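Local coordinates for protein beta-xylosidase (Uncultured organism, PDB 4MLG) that probably hydrolyses xylo-oligosaccharides, releasing xylose units, as a calcium-containing family 43 glycoside hydrolase with a beta-propeller fold, at residues 46-58 against 62-74. Sequence-based numbering, arbitrary orientation.
Sequences FNMKDYHVFSMDD and GEVTDHGVVLRTE
The outer beta hairpin of a propeller blade is formed here by antiparallel strands 50-56 and 64-72, with S55 and T65 as a regular hydrogen-bonded pair: S55 N reaches T65 O, and T65 N returns to S55 O. V53 O takes H67 N; beyond it strand 64-72 bulges, so that Y51 O takes V70 N while Y51 N gives to L71 O. The H67 ring lies edge-on to S55, its NE2 hydrogen-bonded to S55 OG (2.5 Å, a doubtful length), either able to donate. D66, on the same face as F54, has CG anti to the backbone N (chi1 -167°), which lays its carboxylate obliquely beside F54 CE1. OD1 accepts G68 N at 2.7 Å, closing an Asx turn, and also a weak but straight bond from H52 ND1 at 3.4 Å, in the plane of the imidazole. V69 CG2 packs 3.4 Å from H52 NE2. Replacing this imidazole with an alanine is likely to leave D66 OD1 only the G68 amide and open a gap beside V69 CG2. Y51 CD2 meets L71 CD2 at 3.6 Å, the two side chains running alongside, while Y51 OH bonds W84 O. Strand 24-32 pairs with strand 50-56, and strands 81-91 and 94-102 of the next sheet pack against Y51.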
# COMPACT_ATOMS: atom_id res chain seq x y z
N PHE A 46 19.26 8.64 -0.62
CA PHE A 46 19.40 7.37 0.08
C PHE A 46 18.86 6.26 -0.81
O PHE A 46 17.79 5.71 -0.56
CB PHE A 46 18.65 7.39 1.41
CG PHE A 46 19.26 8.30 2.43
CD1 PHE A 46 20.47 7.98 3.03
CD2 PHE A 46 18.62 9.47 2.81
CE1 PHE A 46 21.03 8.81 3.98
CE2 PHE A 46 19.18 10.31 3.76
CZ PHE A 46 20.39 9.98 4.34
N ASN A 47 19.61 5.94 -1.86
CA ASN A 47 19.16 4.99 -2.87
C ASN A 47 19.89 3.66 -2.77
O ASN A 47 20.43 3.17 -3.77
CB ASN A 47 19.34 5.58 -4.27
CG ASN A 47 18.51 4.87 -5.32
OD1 ASN A 47 17.43 4.35 -5.03
ND2 ASN A 47 19.00 4.85 -6.55
N MET A 48 19.92 3.08 -1.58
CA MET A 48 20.54 1.77 -1.39
C MET A 48 19.76 0.71 -2.14
O MET A 48 18.55 0.85 -2.36
CB MET A 48 20.64 1.43 0.10
CG MET A 48 21.42 2.45 0.91
SD MET A 48 20.45 3.91 1.33
CE MET A 48 19.69 3.37 2.85
N LYS A 49 20.43 -0.37 -2.54
CA LYS A 49 19.79 -1.38 -3.37
C LYS A 49 20.15 -2.82 -3.02
O LYS A 49 19.69 -3.75 -3.68
CB LYS A 49 20.09 -1.11 -4.85
CG LYS A 49 21.57 -0.97 -5.17
CD LYS A 49 21.79 -0.64 -6.63
CE LYS A 49 23.26 -0.43 -6.94
NZ LYS A 49 23.50 -0.15 -8.38
N ASP A 50 20.96 -3.01 -1.98
CA ASP A 50 21.35 -4.36 -1.58
C ASP A 50 21.77 -4.48 -0.11
O ASP A 50 21.88 -3.48 0.60
CB ASP A 50 22.46 -4.89 -2.50
CG ASP A 50 23.73 -4.08 -2.41
OD1 ASP A 50 23.65 -2.91 -1.99
OD2 ASP A 50 24.80 -4.62 -2.75
N TYR A 51 22.01 -5.72 0.32
CA TYR A 51 22.43 -6.00 1.69
C TYR A 51 23.68 -6.87 1.72
O TYR A 51 23.75 -7.89 1.02
CB TYR A 51 21.32 -6.71 2.47
CG TYR A 51 20.15 -5.84 2.85
CD1 TYR A 51 20.34 -4.51 3.21
CD2 TYR A 51 18.86 -6.34 2.87
CE1 TYR A 51 19.27 -3.71 3.56
CE2 TYR A 51 17.79 -5.55 3.22
CZ TYR A 51 18.00 -4.23 3.57
OH TYR A 51 16.92 -3.45 3.92
N HIS A 52 24.66 -6.47 2.52
CA HIS A 52 25.80 -7.32 2.82
C HIS A 52 25.67 -7.86 4.24
O HIS A 52 24.86 -7.36 5.02
CB HIS A 52 27.11 -6.54 2.68
CG HIS A 52 27.52 -6.28 1.26
ND1 HIS A 52 28.62 -6.87 0.68
CD2 HIS A 52 26.97 -5.49 0.30
CE1 HIS A 52 28.74 -6.46 -0.57
NE2 HIS A 52 27.75 -5.62 -0.82
N VAL A 53 26.45 -8.88 4.57
CA VAL A 53 26.46 -9.43 5.92
C VAL A 53 27.88 -9.60 6.44
O VAL A 53 28.69 -10.31 5.85
CB VAL A 53 25.72 -10.79 5.99
CG1 VAL A 53 25.94 -11.45 7.35
CG2 VAL A 53 24.24 -10.60 5.73
N PHE A 54 28.18 -8.94 7.56
CA PHE A 54 29.51 -9.03 8.16
C PHE A 54 29.47 -9.80 9.47
O PHE A 54 28.49 -9.76 10.21
CB PHE A 54 30.08 -7.63 8.39
CG PHE A 54 30.18 -6.80 7.14
CD1 PHE A 54 31.27 -6.94 6.29
CD2 PHE A 54 29.19 -5.89 6.81
CE1 PHE A 54 31.37 -6.18 5.14
CE2 PHE A 54 29.29 -5.13 5.66
CZ PHE A 54 30.38 -5.28 4.82
N SER A 55 30.56 -10.51 9.76
CA SER A 55 30.66 -11.29 11.00
C SER A 55 32.03 -11.15 11.64
O SER A 55 33.04 -11.00 10.95
CB SER A 55 30.35 -12.77 10.73
OG SER A 55 31.26 -13.31 9.79
N MET A 56 32.06 -11.19 12.97
CA MET A 56 33.31 -11.06 13.71
C MET A 56 33.42 -12.14 14.78
O MET A 56 32.42 -12.73 15.19
CB MET A 56 33.41 -9.69 14.37
CG MET A 56 33.11 -8.52 13.44
SD MET A 56 33.26 -6.93 14.27
CE MET A 56 35.01 -6.89 14.62
N ASP A 57 34.65 -12.40 15.22
CA ASP A 57 34.89 -13.30 16.34
C ASP A 57 35.34 -12.50 17.56
O ASP A 57 35.12 -12.90 18.70
CB ASP A 57 35.94 -14.36 15.98
CG ASP A 57 35.37 -15.49 15.15
OD1 ASP A 57 34.22 -15.90 15.41
OD2 ASP A 57 36.06 -15.96 14.23
N ASP A 58 35.97 -11.36 17.29
CA ASP A 58 36.42 -10.45 18.34
C ASP A 58 36.18 -9.01 17.90
O ASP A 58 36.74 -8.56 16.91
CB ASP A 58 37.90 -10.68 18.65
CG ASP A 58 38.39 -9.79 19.78
OD1 ASP A 58 37.60 -9.51 20.70
OD2 ASP A 58 39.57 -9.39 19.74
N GLY A 62 39.47 -8.18 16.46
CA GLY A 62 39.15 -9.23 15.52
C GLY A 62 39.10 -8.89 14.04
O GLY A 62 38.80 -7.79 13.66
N GLU A 63 39.39 -9.87 13.19
CA GLU A 63 39.21 -9.70 11.76
C GLU A 63 37.72 -9.64 11.39
O GLU A 63 36.90 -10.29 12.02
CB GLU A 63 39.88 -10.83 10.98
CG GLU A 63 39.64 -10.74 9.49
CD GLU A 63 40.27 -11.86 8.71
OE1 GLU A 63 39.59 -12.41 7.82
OE2 GLU A 63 41.44 -12.19 8.97
N VAL A 64 37.39 -8.86 10.37
CA VAL A 64 36.00 -8.76 9.93
C VAL A 64 35.81 -9.44 8.59
O VAL A 64 36.55 -9.22 7.66
CB VAL A 64 35.55 -7.30 9.82
CG1 VAL A 64 34.05 -7.24 9.59
CG2 VAL A 64 35.93 -6.55 11.08
N THR A 65 34.79 -10.28 8.52
CA THR A 65 34.53 -11.10 7.34
C THR A 65 33.30 -10.62 6.56
O THR A 65 32.21 -10.52 7.11
CB THR A 65 34.33 -12.59 7.72
OG1 THR A 65 35.56 -13.11 8.24
CG2 THR A 65 33.91 -13.40 6.50
N ASP A 66 33.50 -10.33 5.27
CA ASP A 66 32.40 -9.95 4.39
C ASP A 66 31.83 -11.20 3.74
O ASP A 66 32.53 -11.90 3.01
CB ASP A 66 32.89 -8.97 3.32
CG ASP A 66 31.75 -8.29 2.57
OD1 ASP A 66 30.63 -8.85 2.53
OD2 ASP A 66 31.97 -7.19 2.03
N HIS A 67 30.56 -11.48 3.99
CA HIS A 67 29.91 -12.64 3.41
C HIS A 67 29.32 -12.33 2.04
O HIS A 67 28.76 -13.21 1.38
CB HIS A 67 28.82 -13.18 4.35
CG HIS A 67 29.35 -13.72 5.64
ND1 HIS A 67 29.83 -15.00 5.78
CD2 HIS A 67 29.48 -13.14 6.86
CE1 HIS A 67 30.23 -15.19 7.02
NE2 HIS A 67 30.03 -14.08 7.70
N GLY A 68 29.45 -11.08 1.62
CA GLY A 68 28.97 -10.66 0.31
C GLY A 68 27.50 -10.27 0.31
O GLY A 68 26.88 -10.17 1.36
N VAL A 69 26.96 -10.04 -0.88
CA VAL A 69 25.56 -9.67 -1.04
C VAL A 69 24.64 -10.86 -0.73
O VAL A 69 24.85 -11.96 -1.23
CB VAL A 69 25.28 -9.15 -2.46
CG1 VAL A 69 23.79 -8.84 -2.64
CG2 VAL A 69 26.12 -7.93 -2.75
N VAL A 70 23.62 -10.62 0.09
CA VAL A 70 22.67 -11.66 0.46
C VAL A 70 21.27 -11.32 -0.03
O VAL A 70 20.37 -12.16 0.02
CB VAL A 70 22.62 -11.86 1.98
CG1 VAL A 70 23.94 -12.42 2.48
CG2 VAL A 70 22.29 -10.54 2.67
N LEU A 71 21.09 -10.09 -0.51
CA LEU A 71 19.79 -9.63 -1.00
C LEU A 71 19.95 -8.36 -1.82
O LEU A 71 20.71 -7.47 -1.44
CB LEU A 71 18.84 -9.38 0.17
CG LEU A 71 17.38 -9.07 -0.16
CD1 LEU A 71 16.70 -10.31 -0.74
CD2 LEU A 71 16.63 -8.56 1.06
N ARG A 72 19.25 -8.28 -2.94
CA ARG A 72 19.22 -7.07 -3.75
C ARG A 72 17.81 -6.81 -4.27
O ARG A 72 16.99 -7.73 -4.34
CB ARG A 72 20.22 -7.14 -4.90
CG ARG A 72 19.88 -8.17 -5.97
CD ARG A 72 20.95 -8.23 -7.05
NE ARG A 72 22.24 -8.66 -6.53
CZ ARG A 72 22.66 -9.92 -6.50
NH1 ARG A 72 21.88 -10.89 -6.96
NH2 ARG A 72 23.85 -10.22 -6.00
N THR A 73 17.53 -5.57 -4.64
CA THR A 73 16.20 -5.16 -5.08
C THR A 73 15.69 -5.96 -6.28
O THR A 73 14.48 -6.16 -6.43
CB THR A 73 16.14 -3.66 -5.40
OG1 THR A 73 17.09 -3.35 -6.42
CG2 THR A 73 16.44 -2.84 -4.16
N GLU A 74 16.60 -6.40 -7.14
CA GLU A 74 16.21 -7.18 -8.32
C GLU A 74 15.59 -8.52 -7.93
O GLU A 74 14.68 -9.01 -8.60
CB GLU A 74 17.41 -7.42 -9.24
CG GLU A 74 17.98 -6.18 -9.89
CD GLU A 74 19.12 -5.58 -9.09
OE1 GLU A 74 20.14 -5.20 -9.71
OE2 GLU A 74 19.01 -5.49 -7.85